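Secreted in xylem 3 (Fusarium oxysporum, PDB 5OD4) is a secreted fungal effector with a beta-sandwich fold, which probably suppresses plant immunity and, as Avr2, can be recognised by the host. Local coordinates at residues Val81-Val86 with Ala92-His97. Numbering follows the deposited sequence. Where two conformers were deposited one is given.
Sequences VRRIPV and AGDCFH
Val81 O takes two backbone N-H groups, from Phe96 N at 2.9 Å and from His97 N at 3.2 Å. Val81 N in turn gives its hydrogen to His97 O, 2.8 Å away. Two residues thus face one, which is a classic beta bulge. Past it the pairing is regular: Arg83 N bonds to Asp94 O and Asp94 N to Arg83 O, each at 2.9 Å. These strands form an antiparallel hairpin at one margin of the beta-sandwich, with 94-101 outermost in its sheet and 77-85 bonded on its other side to strand 119-127. Arg82 and Cys95 share the face where Cys95 is tied to Cys5 by a disulfide. The Arg82 chain bends at its third torsion and brings NH2 to Ala92 O, 2.9 Å away. This bond is nearly straight (175°) and lies in the guanidinium plane. A water accepts from Arg82 NH1 and donates to Ala92 O, so that carbonyl receives two hydrogens. Arg83, Asp94 and Val81 point to the other face. Arg83 NE forms a salt bridge with Asp94 OD2 at 3.2 Å. Asp94 OD2 offers its anti lone pair but sits somewhat off the guanidinium plane. The same guanidinium lies flat on Phe96, planes 9° apart, with Arg83 NH1 3.5 Å from Phe96 CE1. Arg83 CD sits over the ring centre as a CH-pi contact, while His97 CD2 covers the opposite face. Phe96 CG is anti to the backbone N (chi1 -171°), which carries the ring beneath the extended Arg83 chain. Trp113 packs edge-to-face with Phe96, and Tyr119 makes a cation-pi contact with Arg83.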
loop_
_atom_site.group_PDB
_atom_site.type_symbol
_atom_site.label_atom_id
_atom_site.label_comp_id
_atom_site.label_asym_id
_atom_site.label_seq_id
_atom_site.Cartn_x
_atom_site.Cartn_y
_atom_site.Cartn_z
ATOM N N VAL A 81 -0.240 5.543 -0.291
ATOM C CA VAL A 81 1.185 5.319 -0.484
ATOM C C VAL A 81 1.871 6.659 -0.677
ATOM O O VAL A 81 1.498 7.427 -1.586
ATOM C CB VAL A 81 1.477 4.404 -1.683
ATOM C CG1 VAL A 81 2.973 4.258 -1.885
ATOM C CG2 VAL A 81 0.803 3.058 -1.500
ATOM N N ARG A 82 2.883 6.924 0.143
ATOM C CA ARG A 82 3.807 8.028 -0.080
ATOM C C ARG A 82 5.133 7.458 -0.558
ATOM O O ARG A 82 5.494 6.323 -0.238
ATOM C CB ARG A 82 4.022 8.846 1.197
ATOM C CG ARG A 82 2.716 9.434 1.705
ATOM C CD ARG A 82 2.865 10.347 2.895
ATOM N NE ARG A 82 3.462 11.588 2.507
ATOM C CZ ARG A 82 4.696 12.022 2.772
ATOM N NH1 ARG A 82 5.605 11.323 3.398
ATOM N NH2 ARG A 82 4.966 13.200 2.339
ATOM N N ARG A 83 5.855 8.250 -1.352
ATOM C CA ARG A 83 7.206 7.858 -1.777
ATOM C C ARG A 83 8.194 8.925 -1.330
ATOM O O ARG A 83 7.917 10.134 -1.455
ATOM C CB ARG A 83 7.279 7.574 -3.274
ATOM C CG ARG A 83 7.078 8.774 -4.186
ATOM C CD ARG A 83 7.214 8.378 -5.649
ATOM N NE ARG A 83 7.060 9.527 -6.520
ATOM C CZ ARG A 83 7.212 9.512 -7.835
ATOM N NH1 ARG A 83 7.626 8.406 -8.439
ATOM N NH2 ARG A 83 7.017 10.608 -8.550
ATOM N N ILE A 84 9.347 8.479 -0.831
ATOM C CA ILE A 84 10.382 9.398 -0.378
ATOM C C ILE A 84 11.643 9.081 -1.156
ATOM O O ILE A 84 12.140 7.938 -1.110
ATOM C CB ILE A 84 10.641 9.338 1.108
ATOM C CG1 ILE A 84 9.354 9.587 1.886
ATOM C CG2 ILE A 84 11.710 10.383 1.508
ATOM C CD1 ILE A 84 9.550 9.733 3.377
ATOM N N PRO A 85 12.195 10.052 -1.911
ATOM C CA PRO A 85 13.468 9.875 -2.619
ATOM C C PRO A 85 14.529 9.285 -1.714
ATOM O O PRO A 85 14.712 9.802 -0.630
ATOM C CB PRO A 85 13.807 11.314 -3.049
ATOM C CG PRO A 85 12.455 11.910 -3.352
ATOM C CD PRO A 85 11.587 11.367 -2.243
ATOM N N VAL A 86 15.301 8.311 -2.192
ATOM C CA VAL A 86 16.400 7.780 -1.412
ATOM C C VAL A 86 17.520 8.823 -1.289
ATOM O O VAL A 86 17.646 9.764 -2.063
ATOM C CB VAL A 86 16.957 6.444 -1.992
ATOM C CG1 VAL A 86 15.883 5.376 -2.020
ATOM C CG2 VAL A 86 17.590 6.639 -3.362
ATOM N N ALA A 92 10.800 15.728 1.838
ATOM C CA ALA A 92 9.455 15.730 2.357
ATOM C C ALA A 92 8.596 14.586 1.967
ATOM O O ALA A 92 7.604 14.279 2.656
ATOM C CB ALA A 92 8.796 16.991 1.950
ATOM N N GLY A 93 8.926 13.967 0.839
ATOM C CA GLY A 93 8.089 12.927 0.275
ATOM C C GLY A 93 6.908 13.454 -0.524
ATOM O O GLY A 93 6.525 14.616 -0.400
ATOM N N ASP A 94 6.347 12.558 -1.342
ATOM C CA ASP A 94 5.199 12.826 -2.158
ATOM C C ASP A 94 4.057 11.893 -1.812
ATOM O O ASP A 94 4.296 10.698 -1.606
ATOM C CB ASP A 94 5.469 12.508 -3.668
ATOM C CG ASP A 94 6.630 13.123 -4.261
ATOM O OD1 ASP A 94 6.850 14.323 -4.008
ATOM O OD2 ASP A 94 7.340 12.381 -5.057
ATOM N N CYS A 95 2.825 12.401 -1.837
ATOM C CA CYS A 95 1.663 11.526 -1.888
ATOM C C CYS A 95 1.610 10.943 -3.293
ATOM O O CYS A 95 1.486 11.679 -4.253
ATOM C CB CYS A 95 0.383 12.295 -1.585
ATOM S SG CYS A 95 -1.088 11.242 -1.552
ATOM N N PHE A 96 1.732 9.638 -3.397
ATOM C CA PHE A 96 1.978 8.972 -4.658
ATOM C C PHE A 96 0.728 8.347 -5.242
ATOM O O PHE A 96 0.368 8.611 -6.401
ATOM C CB PHE A 96 3.108 7.954 -4.438
ATOM C CG PHE A 96 3.648 7.305 -5.680
ATOM C CD1 PHE A 96 3.760 7.954 -6.887
ATOM C CD2 PHE A 96 4.139 5.985 -5.581
ATOM C CE1 PHE A 96 4.292 7.297 -8.003
ATOM C CE2 PHE A 96 4.703 5.339 -6.668
ATOM C CZ PHE A 96 4.782 6.000 -7.882
ATOM N N HIS A 97 0.043 7.514 -4.469
ATOM C CA HIS A 97 -1.196 6.880 -4.921
ATOM C C HIS A 97 -2.086 6.629 -3.726
ATOM O O HIS A 97 -1.592 6.388 -2.634
ATOM C CB HIS A 97 -0.929 5.539 -5.619
ATOM C CG HIS A 97 -0.304 5.653 -6.957
ATOM N ND1 HIS A 97 -0.966 6.172 -8.036
ATOM C CD2 HIS A 97 0.962 5.404 -7.383
ATOM C CE1 HIS A 97 -0.148 6.187 -9.085
ATOM N NE2 HIS A 97 1.029 5.718 -8.711
HETATM O O HOH W 1 7.480 12.583 5.178
#